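Putative PhosphatidylEthanolamine-Binding Protein (PEBP) (Chlamydia trachomatis, PDB 3N08) is of unproven function but, as a bacterial homologue of phosphatidylethanolamine-binding proteins and the Raf kinase inhibitor protein, may bind phospholipid-like or other anionic ligands. Local coordinates at residues Met4-Ser8 and Ala142-Leu146; Ala41-Ile47 and Ala114-Val120. One frame throughout, in Å; residues are numbered along the deposited sequence.

Interaction 1 (Met4-Ser8 and Ala142-Leu146); sequences MQLTS and ATAEL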
loop_
_atom_site.group_PDB
_atom_site.type_symbol
_atom_site.label_atom_id
_atom_site.label_comp_id
_atom_site.label_asym_id
_atom_site.label_seq_id
_atom_site.Cartn_x
_atom_site.Cartn_y
_atom_site.Cartn_z
ATOM N N MET B 4 3.436 4.696 0.650
ATOM C CA MET B 4 4.316 3.661 1.163
ATOM C C MET B 4 3.564 2.348 1.233
ATOM O O MET B 4 2.401 2.316 1.618
ATOM C CB MET B 4 4.823 4.036 2.559
ATOM C CG MET B 4 5.818 3.032 3.153
ATOM S SD MET B 4 6.620 3.568 4.704
ATOM C CE MET B 4 5.225 3.546 5.821
ATOM N N GLN B 5 4.258 1.257 0.917
ATOM C CA GLN B 5 3.715 -0.082 0.919
ATOM C C GLN B 5 4.494 -0.977 1.864
ATOM O O GLN B 5 5.729 -0.849 2.013
ATOM C CB GLN B 5 3.848 -0.681 -0.458
ATOM C CG GLN B 5 3.163 0.092 -1.533
ATOM C CD GLN B 5 3.196 -0.682 -2.827
ATOM O OE1 GLN B 5 2.755 -1.832 -2.876
ATOM N NE2 GLN B 5 3.781 -0.109 -3.857
ATOM N N LEU B 6 3.774 -1.929 2.454
ATOM C CA LEU B 6 4.363 -3.018 3.207
ATOM C C LEU B 6 3.717 -4.280 2.686
ATOM O O LEU B 6 2.491 -4.455 2.789
ATOM C CB LEU B 6 4.091 -2.853 4.687
ATOM C CG LEU B 6 4.637 -3.996 5.528
ATOM C CD1 LEU B 6 6.140 -4.078 5.471
ATOM C CD2 LEU B 6 4.147 -3.905 6.958
ATOM N N THR B 7 4.525 -5.156 2.103
ATOM C CA THR B 7 4.032 -6.379 1.484
ATOM C C THR B 7 4.918 -7.546 1.883
ATOM O O THR B 7 5.960 -7.357 2.492
ATOM C CB THR B 7 3.971 -6.270 -0.044
ATOM O OG1 THR B 7 5.276 -5.965 -0.556
ATOM C CG2 THR B 7 2.987 -5.188 -0.458
ATOM N N SER B 8 4.485 -8.751 1.536
ATOM C CA SER B 8 5.253 -9.945 1.750
ATOM C C SER B 8 5.129 -10.854 0.548
ATOM O O SER B 8 4.037 -11.069 0.024
ATOM C CB SER B 8 4.785 -10.689 3.000
ATOM O OG SER B 8 5.495 -11.905 3.139
ATOM N N ALA B 142 4.229 8.744 7.354
ATOM C CA ALA B 142 3.415 7.824 6.552
ATOM C C ALA B 142 3.283 6.514 7.286
ATOM O O ALA B 142 4.129 6.176 8.119
ATOM C CB ALA B 142 4.066 7.590 5.189
ATOM N N THR B 143 2.255 5.759 6.926
ATOM C CA THR B 143 2.064 4.445 7.484
ATOM C C THR B 143 1.668 3.494 6.363
ATOM O O THR B 143 1.288 3.937 5.265
ATOM C CB THR B 143 0.997 4.494 8.593
ATOM O OG1 THR B 143 1.002 3.292 9.376
ATOM C CG2 THR B 143 -0.376 4.749 7.992
ATOM N N ALA B 144 1.809 2.207 6.633
ATOM C CA ALA B 144 1.317 1.162 5.759
ATOM C C ALA B 144 0.927 -0.044 6.597
ATOM O O ALA B 144 1.337 -0.173 7.753
ATOM C CB ALA B 144 2.351 0.794 4.721
ATOM N N GLU B 145 0.112 -0.920 6.032
ATOM C CA GLU B 145 -0.441 -2.038 6.790
ATOM C C GLU B 145 -0.503 -3.276 5.915
ATOM O O GLU B 145 -0.882 -3.191 4.748
ATOM C CB GLU B 145 -1.855 -1.697 7.261
ATOM C CG GLU B 145 -2.644 -2.839 7.919
ATOM C CD GLU B 145 -4.094 -2.437 8.265
ATOM O OE1 GLU B 145 -4.304 -1.379 8.901
ATOM O OE2 GLU B 145 -5.012 -3.179 7.895
ATOM N N LEU B 146 -0.150 -4.411 6.502
ATOM C CA LEU B 146 -0.327 -5.725 5.908
ATOM C C LEU B 146 -0.993 -6.597 6.964
ATOM O O LEU B 146 -0.789 -6.393 8.139
ATOM C CB LEU B 146 1.040 -6.285 5.498
ATOM C CG LEU B 146 1.050 -7.724 4.994
ATOM C CD1 LEU B 146 0.307 -7.887 3.650
ATOM C CD2 LEU B 146 2.505 -8.168 4.829
HETATM O O HOH W 1 0.194 3.796 2.958
HETATM O O HOH W 2 -0.035 -4.078 2.562
#
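M4 lays its flexible thioether over the start of 142-146: its CE lies 4.3 Å from A142 CB, 4.1 Å from A144 CB and 3.6 Å from T143 C. An unbranched methionine can lie along a backbone in this way, and the small methyls of A142 and A144 leave it room. A144 projects into the middle of the contact, its CB fitting between M4 O (3.5 Å) and L6 CB (4.0 Å). Beyond it, L6 CD2 meets L146 CB at 4.2 Å. Q5 points away, its amide bonded to D36, while E145, also turned away, reaches Y13. The strand axes run nearly parallel (23°) but approach only to 5.7 Å, and no direct hydrogen bond joins them. The strands belong to two different sheets, 5-7 pairing with 32-35 and 142-146 with 108-117, an arrangement consistent with the beta-sandwich core of the PEBP fold. Two waters bridge the gap through carbonyls: water W1 donates to M4 O (3.0 Å) and T143 O (2.6 Å), water W2 to L6 O (2.6 Å) and E145 O (2.5 Å). The contact therefore combines apolar side-chain packing with water-mediated links between carbonyls, which as acceptors cannot bond to one another.

Interaction 2 (Ala41-Ile47 and Ala114-Val120); sequences AKSLVLI and AYALDVV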
loop_
_atom_site.group_PDB
_atom_site.type_symbol
_atom_site.label_atom_id
_atom_site.label_comp_id
_atom_site.label_asym_id
_atom_site.label_seq_id
_atom_site.Cartn_x
_atom_site.Cartn_y
_atom_site.Cartn_z
ATOM N N ALA B 41 11.841 10.422 4.961
ATOM C CA ALA B 41 11.984 9.481 6.053
ATOM C C ALA B 41 13.444 9.298 6.459
ATOM O O ALA B 41 14.329 9.155 5.607
ATOM C CB ALA B 41 11.373 8.124 5.660
ATOM N N LYS B 42 13.691 9.327 7.756
ATOM C CA LYS B 42 15.014 8.975 8.283
ATOM C C LYS B 42 15.080 7.597 8.939
ATOM O O LYS B 42 16.157 7.068 9.161
ATOM C CB LYS B 42 15.503 10.029 9.281
ATOM C CG LYS B 42 15.697 11.387 8.634
ATOM C CD LYS B 42 16.370 12.379 9.557
ATOM C CE LYS B 42 16.386 13.777 8.957
ATOM N NZ LYS B 42 17.081 14.756 9.821
ATOM N N SER B 43 13.916 7.010 9.221
ATOM C CA SER B 43 13.879 5.669 9.788
ATOM C C SER B 43 12.513 5.060 9.551
ATOM O O SER B 43 11.547 5.778 9.251
ATOM C CB SER B 43 14.181 5.705 11.292
ATOM O OG SER B 43 13.147 6.339 12.041
ATOM N N LEU B 44 12.465 3.742 9.724
ATOM C CA LEU B 44 11.223 2.974 9.682
ATOM C C LEU B 44 11.022 2.211 10.976
ATOM O O LEU B 44 11.965 1.811 11.651
ATOM C CB LEU B 44 11.244 1.971 8.523
ATOM C CG LEU B 44 11.234 2.519 7.092
ATOM C CD1 LEU B 44 11.539 1.427 6.064
ATOM C CD2 LEU B 44 9.879 3.166 6.808
ATOM N N VAL B 45 9.751 1.991 11.277
ATOM C CA VAL B 45 9.291 1.217 12.420
ATOM C C VAL B 45 8.334 0.129 11.948
ATOM O O VAL B 45 7.511 0.374 11.053
ATOM C CB VAL B 45 8.537 2.125 13.401
ATOM C CG1 VAL B 45 7.966 1.331 14.570
ATOM C CG2 VAL B 45 9.450 3.260 13.865
ATOM N N LEU B 46 8.436 -1.045 12.557
ATOM C CA LEU B 46 7.516 -2.163 12.312
ATOM C C LEU B 46 6.916 -2.650 13.624
ATOM O O LEU B 46 7.649 -2.900 14.572
ATOM C CB LEU B 46 8.285 -3.282 11.610
ATOM C CG LEU B 46 7.489 -4.570 11.379
ATOM C CD1 LEU B 46 6.424 -4.413 10.348
ATOM C CD2 LEU B 46 8.387 -5.739 11.013
ATOM N N ILE B 47 5.588 -2.772 13.675
ATOM C CA ILE B 47 4.907 -3.346 14.838
ATOM C C ILE B 47 3.985 -4.444 14.313
ATOM O O ILE B 47 3.177 -4.190 13.431
ATOM C CB ILE B 47 4.113 -2.297 15.625
ATOM C CG1 ILE B 47 5.037 -1.196 16.120
ATOM C CG2 ILE B 47 3.346 -2.955 16.787
ATOM C CD1 ILE B 47 4.322 -0.041 16.791
ATOM N N ALA B 114 3.709 -0.583 9.382
ATOM C CA ALA B 114 4.941 0.132 9.142
ATOM C C ALA B 114 4.704 1.628 9.311
ATOM O O ALA B 114 3.649 2.167 8.930
ATOM C CB ALA B 114 5.464 -0.149 7.746
ATOM N N TYR B 115 5.697 2.303 9.859
ATOM C CA TYR B 115 5.665 3.742 10.053
ATOM C C TYR B 115 6.971 4.318 9.526
ATOM O O TYR B 115 8.027 3.864 9.914
ATOM C CB TYR B 115 5.524 4.096 11.551
ATOM C CG TYR B 115 4.396 3.388 12.270
ATOM C CD1 TYR B 115 4.573 2.110 12.760
ATOM C CD2 TYR B 115 3.170 3.992 12.478
ATOM C CE1 TYR B 115 3.561 1.446 13.431
ATOM C CE2 TYR B 115 2.147 3.316 13.162
ATOM C CZ TYR B 115 2.364 2.050 13.628
ATOM O OH TYR B 115 1.374 1.362 14.311
ATOM N N ALA B 116 6.880 5.359 8.702
ATOM C CA ALA B 116 8.049 6.127 8.295
ATOM C C ALA B 116 8.119 7.357 9.184
ATOM O O ALA B 116 7.131 8.087 9.332
ATOM C CB ALA B 116 7.937 6.555 6.829
ATOM N N LEU B 117 9.291 7.584 9.766
ATOM C CA LEU B 117 9.526 8.741 10.641
ATOM C C LEU B 117 10.507 9.719 10.008
ATOM O O LEU B 117 11.401 9.307 9.259
ATOM C CB LEU B 117 10.113 8.298 11.981
ATOM C CG LEU B 117 9.477 7.151 12.739
ATOM C CD1 LEU B 117 10.150 7.039 14.103
ATOM C CD2 LEU B 117 7.996 7.369 12.905
ATOM N N ASP B 118 10.369 10.997 10.346
ATOM C CA ASP B 118 11.336 12.002 9.903
ATOM C C ASP B 118 12.474 12.238 10.901
ATOM O O ASP B 118 13.152 13.272 10.845
ATOM C CB ASP B 118 10.623 13.316 9.603
ATOM C CG ASP B 118 9.903 13.878 10.812
ATOM O OD1 ASP B 118 10.094 13.419 11.959
ATOM O OD2 ASP B 118 9.155 14.867 10.614
ATOM N N VAL B 119 12.687 11.286 11.797
ATOM C CA VAL B 119 13.768 11.336 12.751
ATOM C C VAL B 119 14.259 9.909 12.979
ATOM O O VAL B 119 13.563 8.930 12.646
ATOM C CB VAL B 119 13.347 11.914 14.128
ATOM C CG1 VAL B 119 12.803 13.348 13.996
ATOM C CG2 VAL B 119 12.350 11.010 14.838
ATOM N N VAL B 120 15.456 9.817 13.527
ATOM C CA VAL B 120 15.986 8.595 14.114
ATOM C C VAL B 120 15.713 8.677 15.618
ATOM O O VAL B 120 16.058 9.679 16.273
ATOM C CB VAL B 120 17.500 8.471 13.833
ATOM C CG1 VAL B 120 18.079 7.278 14.548
ATOM C CG2 VAL B 120 17.764 8.388 12.323
#
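Y115, with chi1 m, lays its ring beside V45 and I47 on the face it shares with S43, V45 and L117. V45 is t, so that its CG1 meets Y115 CD1 and its CG2 meets L117 CD1, each at 3.9 Å; L117, m then t, carries that CD1 across. I47, m then t, sends CD1 to within 3.8 Å of Y115 CE1, an oblique approach to the ring. L44, also m then t, brings CD2 3.9 Å from A116 CB on the other face, where alanines leave space for larger neighbours. S43, in the p rotamer, donates from OG to V119 O at 2.7 Å; a short polar side chain can reach the backbone of V119, where the chain leaves strand 114-117. The long K42 side chain is extended beyond chi1 and lays its CD 3.6 Å from D118 O. The antiparallel backbones pair through V45 N to Y115 O, Y115 N to V45 O and L117 N to S43 O, all 2.9 Å. At the entry to 43-47 a classic beta bulge sets K42 and S43 opposite L117: K42 N bonds L117 O at 2.7 Å, whereas S43 N to L117 O is weak at 3.4 Å. The L44 face packs on M4, while helix 129-136 covers the other through L132 and M136. Within the mixed sheet, strand 63-71 flanks 43-50 and strand 140-150 flanks 108-117.

The centres of interactions 1 and 2 lie about 12 Å apart, and the two touch. Strands 140-150 and 108-117 are neighbours in the mixed sheet, where A114 N and A144 O probably form a hydrogen bond 2.9 Å long, as do T143 OG1 and A114 O, also at 2.9 Å. Interaction 2 therefore builds the sheet from within, whereas interaction 1 joins it to the small antiparallel sheet containing 5-7. M4 belongs to both neighbourhoods, its CE 3.7 Å from A114 O. Along the chain, strands 43-50 and 108-117 lie between the two segments of interaction 1; 142-146 is itself part of the mixed sheet, and the N-terminal 4-8 packs against it from the other sheet.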